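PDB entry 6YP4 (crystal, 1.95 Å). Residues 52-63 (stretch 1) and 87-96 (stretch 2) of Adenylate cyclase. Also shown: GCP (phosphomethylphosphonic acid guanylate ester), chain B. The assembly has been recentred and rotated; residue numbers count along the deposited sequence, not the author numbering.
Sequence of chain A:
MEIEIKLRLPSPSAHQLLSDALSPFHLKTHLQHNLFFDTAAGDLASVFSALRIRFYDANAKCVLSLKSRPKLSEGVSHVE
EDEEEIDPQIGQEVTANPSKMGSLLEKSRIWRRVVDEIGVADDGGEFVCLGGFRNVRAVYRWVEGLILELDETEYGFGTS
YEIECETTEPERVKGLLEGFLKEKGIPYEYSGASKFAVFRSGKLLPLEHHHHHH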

# COMPACT_ATOMS: atom_id res chain seq x y z
N ARG A 52 -13.15 -13.14 0.87
CA ARG A 52 -13.54 -11.84 1.42
C ARG A 52 -13.73 -10.83 0.30
O ARG A 52 -12.90 -10.75 -0.62
CB ARG A 52 -12.46 -11.33 2.39
CG ARG A 52 -12.77 -10.01 3.15
CD ARG A 52 -11.58 -9.59 4.03
NE ARG A 52 -10.40 -9.21 3.24
CZ ARG A 52 -9.15 -9.16 3.72
NH1 ARG A 52 -8.90 -9.48 4.98
NH2 ARG A 52 -8.15 -8.79 2.93
N ILE A 53 -14.81 -10.05 0.38
CA ILE A 53 -14.95 -8.83 -0.41
C ILE A 53 -14.93 -7.65 0.56
O ILE A 53 -15.77 -7.55 1.46
CB ILE A 53 -16.23 -8.85 -1.27
CG1 ILE A 53 -16.18 -9.99 -2.31
CG2 ILE A 53 -16.42 -7.50 -1.99
CD1 ILE A 53 -17.42 -10.07 -3.20
N ARG A 54 -13.93 -6.78 0.40
CA ARG A 54 -13.74 -5.64 1.29
C ARG A 54 -14.10 -4.35 0.58
O ARG A 54 -13.61 -4.08 -0.53
CB ARG A 54 -12.29 -5.56 1.80
CG ARG A 54 -11.93 -4.21 2.46
CD ARG A 54 -10.48 -4.19 2.96
NE ARG A 54 -10.21 -5.11 4.07
CZ ARG A 54 -8.99 -5.52 4.40
NH1 ARG A 54 -7.95 -5.10 3.68
NH2 ARG A 54 -8.81 -6.35 5.42
N PHE A 55 -14.94 -3.54 1.22
CA PHE A 55 -15.31 -2.22 0.72
C PHE A 55 -14.61 -1.15 1.54
O PHE A 55 -14.61 -1.22 2.77
CB PHE A 55 -16.83 -2.04 0.78
CG PHE A 55 -17.60 -3.04 -0.04
CD1 PHE A 55 -17.70 -2.89 -1.41
CD2 PHE A 55 -18.21 -4.12 0.55
CE1 PHE A 55 -18.40 -3.82 -2.18
CE2 PHE A 55 -18.91 -5.05 -0.20
CZ PHE A 55 -19.01 -4.90 -1.56
N TYR A 56 -14.01 -0.16 0.86
CA TYR A 56 -13.35 0.96 1.52
C TYR A 56 -14.26 2.19 1.48
O TYR A 56 -14.82 2.52 0.43
CB TYR A 56 -12.00 1.31 0.85
CG TYR A 56 -10.87 0.30 1.13
CD1 TYR A 56 -10.79 -0.89 0.44
CD2 TYR A 56 -9.88 0.57 2.07
CE1 TYR A 56 -9.77 -1.80 0.67
CE2 TYR A 56 -8.84 -0.34 2.31
CZ TYR A 56 -8.79 -1.52 1.60
OH TYR A 56 -7.77 -2.44 1.83
N ASP A 57 -14.40 2.85 2.64
CA ASP A 57 -15.13 4.12 2.82
C ASP A 57 -16.51 3.98 2.19
O ASP A 57 -17.22 3.01 2.49
CB ASP A 57 -14.29 5.27 2.26
CG ASP A 57 -12.96 5.39 2.95
OD1 ASP A 57 -12.87 4.99 4.13
OD2 ASP A 57 -12.02 5.90 2.33
N ALA A 58 -16.93 4.90 1.34
CA ALA A 58 -18.28 4.90 0.80
C ALA A 58 -18.27 4.27 -0.59
O ALA A 58 -18.49 4.92 -1.61
CB ALA A 58 -18.85 6.32 0.79
N ASN A 59 -18.03 2.96 -0.60
CA ASN A 59 -17.95 2.19 -1.85
C ASN A 59 -16.92 2.79 -2.80
O ASN A 59 -17.12 2.80 -4.02
CB ASN A 59 -19.32 2.11 -2.52
CG ASN A 59 -19.59 0.76 -3.10
OD1 ASN A 59 -19.21 -0.25 -2.52
ND2 ASN A 59 -20.25 0.73 -4.25
N ALA A 60 -15.83 3.31 -2.25
CA ALA A 60 -14.81 4.00 -3.03
C ALA A 60 -13.85 3.03 -3.72
O ALA A 60 -13.40 3.28 -4.84
CB ALA A 60 -14.03 4.94 -2.11
N LYS A 61 -13.53 1.92 -3.05
CA LYS A 61 -12.57 0.92 -3.51
C LYS A 61 -13.04 -0.45 -3.01
O LYS A 61 -13.69 -0.55 -1.97
CB LYS A 61 -11.16 1.28 -2.99
CG LYS A 61 -10.17 0.15 -2.93
CD LYS A 61 -8.74 0.67 -2.80
CE LYS A 61 -8.36 0.99 -1.37
NZ LYS A 61 -6.96 1.55 -1.33
N CYS A 62 -12.74 -1.50 -3.78
CA CYS A 62 -13.19 -2.86 -3.48
C CYS A 62 -12.07 -3.84 -3.76
O CYS A 62 -11.43 -3.78 -4.82
CB CYS A 62 -14.43 -3.24 -4.31
SG CYS A 62 -15.22 -4.84 -3.83
N VAL A 63 -11.83 -4.77 -2.83
CA VAL A 63 -10.76 -5.75 -2.96
C VAL A 63 -11.31 -7.15 -2.71
O VAL A 63 -11.95 -7.40 -1.68
CB VAL A 63 -9.58 -5.46 -2.00
CG1 VAL A 63 -8.48 -6.53 -2.17
CG2 VAL A 63 -9.00 -4.04 -2.23
PG GCP B . -5.42 -8.84 8.84
O1G GCP B . -4.69 -9.02 10.13
O2G GCP B . -6.56 -7.85 9.00
O3G GCP B . -5.95 -10.17 8.37
C3B GCP B . -4.24 -8.18 7.61
PB GCP B . -5.11 -8.04 5.98
O1B GCP B . -6.03 -9.19 5.72
O2B GCP B . -5.83 -6.71 5.87
O3A GCP B . -3.92 -8.08 4.85
PA GCP B . -4.25 -7.64 3.30
O1A GCP B . -3.55 -8.65 2.41
O2A GCP B . -5.75 -7.74 3.11
O5' GCP B . -3.75 -6.06 3.02
C5' GCP B . -2.92 -5.42 3.99
C4' GCP B . -1.49 -6.10 4.07
O4' GCP B . -0.85 -6.39 2.67
C3' GCP B . -0.68 -5.31 4.65
O3' GCP B . 0.15 -6.04 5.59
C2' GCP B . 0.21 -4.53 3.46
O2' GCP B . 1.62 -4.36 3.83
C1' GCP B . 0.07 -5.16 2.36
N9 GCP B . -0.57 -4.26 1.32
C8 GCP B . -1.89 -4.30 1.11
N7 GCP B . -2.21 -3.41 0.15
C5 GCP B . -1.07 -2.81 -0.23
C6 GCP B . -0.81 -1.82 -1.18
O6 GCP B . -1.70 -1.36 -1.82
N1 GCP B . 0.43 -1.40 -1.37
C2 GCP B . 1.45 -1.93 -0.64
N2 GCP B . 2.77 -1.38 -0.94
N3 GCP B . 1.20 -2.89 0.28
C4 GCP B . -0.06 -3.33 0.49
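Stretch 2, residues 87-96: DPQIGQEVTA

A helix that packs on a β-hairpin usually rests on one face of the sheet, while residues on the other face remain free for different work. Stretch 1 supplies the hairpin. Strand 52-56 runs into a turn, and the chain returns through a second strand that includes Cys 62 and Val 63. The two are held in antiparallel register by paired backbone hydrogen bonds, from Arg 54 N to Val 63 O (2.9 Å) and from Val 63 N to Arg 54 O (3.0 Å), with Tyr 56 N to Lys 61 O (2.9 Å) nearer the turn. At the turn, Asp 57 and Asn 59 both adopt positive phi values, 51° and 55°.

Stretch 2 is a helix from Pro 88 to Ala 96, with phi/psi values close to -60/-40 along its length. Asp 87 caps its N terminus: Gln 89 N donates to Asp 87 OD1 at 2.8 Å, satisfying an amide that has no helical carbonyl before it. The helix lies obliquely across both strands. Its axis makes a signed crossing angle of -128° with strand 52-56, approaching to 9.4 Å, and of 60° with the second strand, where the approach is 7.9 Å. The first turn of the helix comes especially near the second strand, with Cys 62 CA and Pro 88 CA 4.9 Å apart; on the first strand, Ile 53 CA and Gly 91 CA are separated by 6.6 Å.

Alternation along the strands selects the residues that meet the helix. Ile 53, Phe 55 and Cys 62 point toward it. Arg 52 and Arg 54 lie out of its reach and instead bind the phosphates of GCP, with Arg 52 NH2 2.6 Å from GCP O2A and Arg 54 NH2 3.0 Å from GCP O2B.

Gly 91 allows the close fit. An ideal CB there would fall 2.6 Å from Cys 62 SG, a clash, and only 3.1 Å from Phe 55 CE1. Without a side chain, the helix backbone itself meets the sheet: Phe 55 CZ comes to 3.6 Å from Gly 91 C, and Cys 62 SG to 4.1 Å from Gly 91 CA. Pro 88 packs on the second strand, its CA 3.6 Å from Cys 62 CB. Farther along the helix, Val 94 extends the apolar contact, with its CG1 3.6 Å from Ile 53 CD1.

Phe 55 presents its ring edge to Gly 91 C, Pro 88 O and Thr 95 OG1, while Gln 92 NE2 lies over one face, 3.6 Å from Phe 55 CE1. Gln 92 NE2 also donates to Asn 59 OD1 at 3.0 Å, with a nearly straight angle of 173°, a direct hydrogen bond between the stretches. Beside it, water 1 links the turn to the helix, accepting from Asn 59 ND2 and donating to Gln 89 OE1, each at 3.1 Å. Polar side chains thus tie down the turn, while apolar packing fills the space beneath the helix.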

# COMPACT_ATOMS: atom_id res chain seq x y z
N ASP A 87 -14.21 -3.88 -9.41
CA ASP A 87 -15.16 -2.77 -9.54
C ASP A 87 -16.12 -2.85 -8.34
O ASP A 87 -16.77 -3.88 -8.16
CB ASP A 87 -15.87 -2.90 -10.88
CG ASP A 87 -16.96 -1.87 -11.11
OD1 ASP A 87 -17.43 -1.20 -10.16
OD2 ASP A 87 -17.35 -1.73 -12.28
N PRO A 88 -16.19 -1.81 -7.49
CA PRO A 88 -17.09 -1.91 -6.32
C PRO A 88 -18.51 -2.21 -6.70
O PRO A 88 -19.22 -2.85 -5.91
CB PRO A 88 -16.98 -0.53 -5.65
CG PRO A 88 -15.65 0.03 -6.17
CD PRO A 88 -15.51 -0.51 -7.57
N GLN A 89 -18.94 -1.78 -7.89
CA GLN A 89 -20.31 -2.09 -8.29
C GLN A 89 -20.51 -3.59 -8.39
O GLN A 89 -21.57 -4.10 -8.00
CB GLN A 89 -20.65 -1.40 -9.61
CG GLN A 89 -20.71 0.13 -9.52
CD GLN A 89 -21.43 0.63 -8.25
OE1 GLN A 89 -20.94 1.52 -7.55
NE2 GLN A 89 -22.61 0.07 -7.98
N ILE A 90 -19.51 -4.31 -8.90
CA ILE A 90 -19.62 -5.77 -9.01
C ILE A 90 -19.58 -6.40 -7.63
O ILE A 90 -20.37 -7.30 -7.32
CB ILE A 90 -18.51 -6.34 -9.92
CG1 ILE A 90 -18.65 -5.82 -11.35
CG2 ILE A 90 -18.54 -7.88 -9.91
CD1 ILE A 90 -17.44 -6.15 -12.22
N GLY A 91 -18.65 -5.95 -6.77
CA GLY A 91 -18.64 -6.42 -5.38
C GLY A 91 -20.00 -6.30 -4.71
O GLY A 91 -20.42 -7.20 -3.98
N GLN A 92 -20.70 -5.18 -4.96
CA GLN A 92 -22.03 -5.01 -4.38
C GLN A 92 -23.06 -5.93 -5.02
O GLN A 92 -23.95 -6.44 -4.33
CB GLN A 92 -22.48 -3.55 -4.50
CG GLN A 92 -21.71 -2.54 -3.61
CD GLN A 92 -22.05 -2.69 -2.13
OE1 GLN A 92 -22.95 -3.42 -1.76
NE2 GLN A 92 -21.34 -1.95 -1.28
N GLU A 93 -22.96 -6.15 -6.34
CA GLU A 93 -23.87 -7.09 -7.00
C GLU A 93 -23.67 -8.50 -6.47
O GLU A 93 -24.64 -9.26 -6.32
CB GLU A 93 -23.65 -7.10 -8.52
CG GLU A 93 -23.67 -5.76 -9.24
CD GLU A 93 -23.57 -5.89 -10.77
OE1 GLU A 93 -24.46 -5.40 -11.48
OE2 GLU A 93 -22.59 -6.50 -11.26
N VAL A 94 -22.42 -8.89 -6.22
CA VAL A 94 -22.15 -10.18 -5.60
C VAL A 94 -22.80 -10.25 -4.23
O VAL A 94 -23.41 -11.26 -3.87
CB VAL A 94 -20.63 -10.43 -5.50
CG1 VAL A 94 -20.37 -11.63 -4.61
CG2 VAL A 94 -20.05 -10.66 -6.88
N THR A 95 -22.66 -9.18 -3.44
CA THR A 95 -23.28 -9.17 -2.13
C THR A 95 -24.79 -9.33 -2.24
O THR A 95 -25.40 -10.08 -1.47
CB THR A 95 -22.92 -7.89 -1.39
OG1 THR A 95 -21.49 -7.75 -1.34
CG2 THR A 95 -23.46 -7.91 0.04
N ALA A 96 -25.41 -8.68 -3.22
CA ALA A 96 -26.87 -8.71 -3.35
C ALA A 96 -27.38 -10.08 -3.78
O ALA A 96 -28.43 -10.54 -3.33
CB ALA A 96 -27.34 -7.63 -4.31
O HOH W 1 -21.84 3.19 -5.15